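Local coordinates for protein MS5a (Brassica napus, PDB 6L77) that is of uncertain molecular function but is linked to meiosis and, through cystatin-like folds, appears to enhance papain rather than inhibit it, at residues 106-114 with 185-193. Numbering follows the deposited sequence.
Sequences KDLPDKWPS and NVLVYIRYD
P113 lies against the ring of Y189 in a CH-pi contact: its CD sits 3.5 Å from the centroid of that ring and only 7° off the normal, so it stands over the centre of the face. The same CD also lies above the rim of the W112 ring, on the face where Y189 CB makes a second CH-pi contact, 3.7 Å from the centroid of the six-membered ring. The two aromatic rings are edge-to-face, the Y189 edge toward the W112 face, with planes at 57°. The first side-chain bond of W112 leads away from the strand, but CG anti to the backbone N (chi1 -160°) brings the indole back, and CZ3 comes 3.6 Å from R191 N, near the ring plane. At the phenol end, P109 CG lies 3.2 Å from Y189 OH and 3.6 Å from L187 CD2. No direct hydrogen bond joins the segments; a water oxygen 2.7 Å from Y189 OH also donates to K111 O. A leucine in place of Y189 would probably leave P113 without its aromatic face and the water without its phenol partner. The arrangement is a two-proline loop packed on the antiparallel sheet, opposite helix 138-150, in the cystatin-like C-terminal part of MS5.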
loop_
_atom_site.group_PDB
_atom_site.type_symbol
_atom_site.label_atom_id
_atom_site.label_comp_id
_atom_site.label_asym_id
_atom_site.label_seq_id
_atom_site.Cartn_x
_atom_site.Cartn_y
_atom_site.Cartn_z
ATOM N N LYS A 106 15.619 -7.005 -1.920
ATOM C CA LYS A 106 15.592 -8.294 -2.592
ATOM C C LYS A 106 14.626 -8.261 -3.774
ATOM O O LYS A 106 13.615 -7.553 -3.759
ATOM C CB LYS A 106 15.255 -9.426 -1.610
ATOM C CG LYS A 106 13.806 -9.862 -1.506
ATOM C CD LYS A 106 13.080 -9.205 -0.329
ATOM C CE LYS A 106 13.968 -9.003 0.904
ATOM N NZ LYS A 106 13.457 -7.869 1.757
ATOM N N ASP A 107 14.992 -8.997 -4.826
ATOM C CA ASP A 107 14.258 -8.973 -6.085
ATOM C C ASP A 107 12.789 -9.328 -5.874
ATOM O O ASP A 107 12.435 -10.112 -4.991
ATOM C CB ASP A 107 14.877 -9.957 -7.088
ATOM C CG ASP A 107 16.247 -9.522 -7.584
ATOM O OD1 ASP A 107 16.642 -8.359 -7.354
ATOM O OD2 ASP A 107 16.933 -10.354 -8.214
ATOM N N LEU A 108 11.905 -8.710 -6.714
ATOM C CA LEU A 108 10.497 -9.067 -6.794
ATOM C C LEU A 108 10.284 -10.140 -7.855
ATOM O O LEU A 108 11.009 -10.183 -8.855
ATOM C CB LEU A 108 9.653 -7.852 -7.157
ATOM C CG LEU A 108 9.419 -6.785 -6.096
ATOM C CD1 LEU A 108 8.822 -5.546 -6.745
ATOM C CD2 LEU A 108 8.499 -7.321 -5.022
ATOM N N PRO A 109 9.291 -11.004 -7.662
ATOM C CA PRO A 109 8.870 -11.888 -8.754
ATOM C C PRO A 109 8.315 -11.072 -9.912
ATOM O O PRO A 109 7.681 -10.036 -9.717
ATOM C CB PRO A 109 7.794 -12.769 -8.108
ATOM C CG PRO A 109 7.358 -12.041 -6.910
ATOM C CD PRO A 109 8.519 -11.231 -6.431
ATOM N N ASP A 110 8.563 -11.538 -11.134
ATOM C CA ASP A 110 8.158 -10.774 -12.304
ATOM C C ASP A 110 6.842 -11.239 -12.910
ATOM O O ASP A 110 6.357 -10.606 -13.853
ATOM C CB ASP A 110 9.261 -10.808 -13.370
ATOM C CG ASP A 110 9.515 -12.195 -13.904
ATOM O OD1 ASP A 110 9.345 -13.170 -13.140
ATOM O OD2 ASP A 110 9.888 -12.310 -15.092
ATOM N N LYS A 111 6.247 -12.319 -12.399
ATOM C CA LYS A 111 5.004 -12.836 -12.952
ATOM C C LYS A 111 4.076 -13.279 -11.830
ATOM O O LYS A 111 4.507 -13.584 -10.713
ATOM C CB LYS A 111 5.230 -14.031 -13.897
ATOM C CG LYS A 111 6.189 -13.794 -15.047
ATOM C CD LYS A 111 6.314 -15.049 -15.904
ATOM C CE LYS A 111 7.566 -15.021 -16.769
ATOM N NZ LYS A 111 7.653 -13.806 -17.627
ATOM N N TRP A 112 2.790 -13.298 -12.161
ATOM C CA TRP A 112 1.782 -13.943 -11.335
ATOM C C TRP A 112 2.240 -15.354 -10.956
ATOM O O TRP A 112 2.875 -16.032 -11.773
ATOM C CB TRP A 112 0.466 -14.027 -12.114
ATOM C CG TRP A 112 -0.734 -14.225 -11.249
ATOM C CD1 TRP A 112 -1.303 -15.411 -10.869
ATOM C CD2 TRP A 112 -1.502 -13.195 -10.634
ATOM N NE1 TRP A 112 -2.387 -15.173 -10.052
ATOM C CE2 TRP A 112 -2.531 -13.819 -9.898
ATOM C CE3 TRP A 112 -1.424 -11.799 -10.640
ATOM C CZ2 TRP A 112 -3.470 -13.087 -9.170
ATOM C CZ3 TRP A 112 -2.353 -11.081 -9.923
ATOM C CH2 TRP A 112 -3.359 -11.723 -9.193
ATOM N N PRO A 113 1.930 -15.832 -9.747
ATOM C CA PRO A 113 2.331 -17.197 -9.373
ATOM C C PRO A 113 1.692 -18.235 -10.276
ATOM O O PRO A 113 0.490 -18.191 -10.549
ATOM C CB PRO A 113 1.831 -17.336 -7.931
ATOM C CG PRO A 113 0.769 -16.255 -7.780
ATOM C CD PRO A 113 1.280 -15.127 -8.631
ATOM N N SER A 114 2.511 -19.186 -10.712
ATOM C CA SER A 114 2.077 -20.314 -11.521
ATOM C C SER A 114 1.479 -21.410 -10.641
ATOM O O SER A 114 1.649 -21.429 -9.419
ATOM C CB SER A 114 3.249 -20.884 -12.308
ATOM O OG SER A 114 4.221 -21.402 -11.415
ATOM N N ASN A 185 4.809 -9.445 7.064
ATOM C CA ASN A 185 5.392 -9.498 5.720
ATOM C C ASN A 185 4.442 -10.204 4.757
ATOM O O ASN A 185 3.971 -11.304 5.039
ATOM C CB ASN A 185 6.732 -10.221 5.751
ATOM C CG ASN A 185 7.802 -9.428 6.474
ATOM O OD1 ASN A 185 7.561 -8.298 6.897
ATOM N ND2 ASN A 185 8.980 -10.019 6.627
ATOM N N VAL A 186 4.141 -9.564 3.626
ATOM C CA VAL A 186 3.299 -10.172 2.599
ATOM C C VAL A 186 3.826 -9.797 1.222
ATOM O O VAL A 186 4.470 -8.758 1.038
ATOM C CB VAL A 186 1.808 -9.758 2.703
ATOM C CG1 VAL A 186 1.133 -10.341 3.961
ATOM C CG2 VAL A 186 1.666 -8.241 2.668
ATOM N N LEU A 187 3.532 -10.655 0.249
ATOM C CA LEU A 187 3.755 -10.385 -1.164
ATOM C C LEU A 187 2.386 -10.428 -1.836
ATOM O O LEU A 187 1.697 -11.450 -1.772
ATOM C CB LEU A 187 4.717 -11.422 -1.755
ATOM C CG LEU A 187 5.270 -11.276 -3.164
ATOM C CD1 LEU A 187 6.077 -10.015 -3.287
ATOM C CD2 LEU A 187 6.139 -12.475 -3.505
ATOM N N VAL A 188 1.974 -9.313 -2.448
ATOM C CA VAL A 188 0.605 -9.152 -2.936
ATOM C C VAL A 188 0.616 -9.064 -4.456
ATOM O O VAL A 188 1.344 -8.247 -5.029
ATOM C CB VAL A 188 -0.064 -7.905 -2.331
ATOM C CG1 VAL A 188 -1.546 -7.917 -2.657
ATOM C CG2 VAL A 188 0.161 -7.851 -0.825
ATOM N N TYR A 189 -0.212 -9.885 -5.103
ATOM C CA TYR A 189 -0.412 -9.853 -6.550
ATOM C C TYR A 189 -1.835 -9.384 -6.808
ATOM O O TYR A 189 -2.788 -10.009 -6.331
ATOM C CB TYR A 189 -0.210 -11.235 -7.175
ATOM C CG TYR A 189 1.117 -11.895 -6.869
ATOM C CD1 TYR A 189 1.293 -12.644 -5.708
ATOM C CD2 TYR A 189 2.187 -11.797 -7.756
ATOM C CE1 TYR A 189 2.500 -13.273 -5.440
ATOM C CE2 TYR A 189 3.397 -12.414 -7.489
ATOM C CZ TYR A 189 3.544 -13.155 -6.333
ATOM O OH TYR A 189 4.741 -13.776 -6.076
ATOM N N ILE A 190 -1.985 -8.305 -7.570
ATOM C CA ILE A 190 -3.293 -7.706 -7.800
ATOM C C ILE A 190 -3.535 -7.632 -9.294
ATOM O O ILE A 190 -2.791 -6.958 -10.015
ATOM C CB ILE A 190 -3.407 -6.312 -7.167
ATOM C CG1 ILE A 190 -3.023 -6.390 -5.688
ATOM C CG2 ILE A 190 -4.840 -5.775 -7.369
ATOM C CD1 ILE A 190 -2.984 -5.045 -4.963
ATOM N N ARG A 191 -4.579 -8.311 -9.753
ATOM C CA ARG A 191 -5.024 -8.246 -11.136
ATOM C C ARG A 191 -6.214 -7.295 -11.192
ATOM O O ARG A 191 -7.225 -7.531 -10.521
ATOM C CB ARG A 191 -5.394 -9.644 -11.636
ATOM C CG ARG A 191 -6.105 -9.684 -12.983
ATOM C CD ARG A 191 -5.173 -9.450 -14.166
ATOM N NE ARG A 191 -5.943 -9.536 -15.402
ATOM C CZ ARG A 191 -6.675 -8.543 -15.900
ATOM N NH1 ARG A 191 -7.368 -8.727 -17.012
ATOM N NH2 ARG A 191 -6.713 -7.365 -15.291
ATOM N N TYR A 192 -6.093 -6.212 -11.969
ATOM C CA TYR A 192 -7.177 -5.237 -11.994
ATOM C C TYR A 192 -7.325 -4.628 -13.380
ATOM O O TYR A 192 -6.367 -4.570 -14.159
ATOM C CB TYR A 192 -6.970 -4.144 -10.935
ATOM C CG TYR A 192 -5.775 -3.222 -11.151
ATOM C CD1 TYR A 192 -4.492 -3.600 -10.757
ATOM C CD2 TYR A 192 -5.940 -1.960 -11.715
ATOM C CE1 TYR A 192 -3.398 -2.741 -10.929
ATOM C CE2 TYR A 192 -4.860 -1.103 -11.896
ATOM C CZ TYR A 192 -3.590 -1.496 -11.495
ATOM O OH TYR A 192 -2.511 -0.642 -11.681
ATOM N N ASP A 193 -8.546 -4.183 -13.682
ATOM C CA ASP A 193 -8.854 -3.511 -14.938
ATOM C C ASP A 193 -9.032 -2.017 -14.703
ATOM O O ASP A 193 -9.558 -1.596 -13.668
ATOM C CB ASP A 193 -10.122 -4.071 -15.589
ATOM C CG ASP A 193 -9.874 -5.362 -16.335
ATOM O OD1 ASP A 193 -8.696 -5.743 -16.502
ATOM O OD2 ASP A 193 -10.864 -5.999 -16.756
HETATM O O HOH W 1 5.404 -15.334 -8.212
#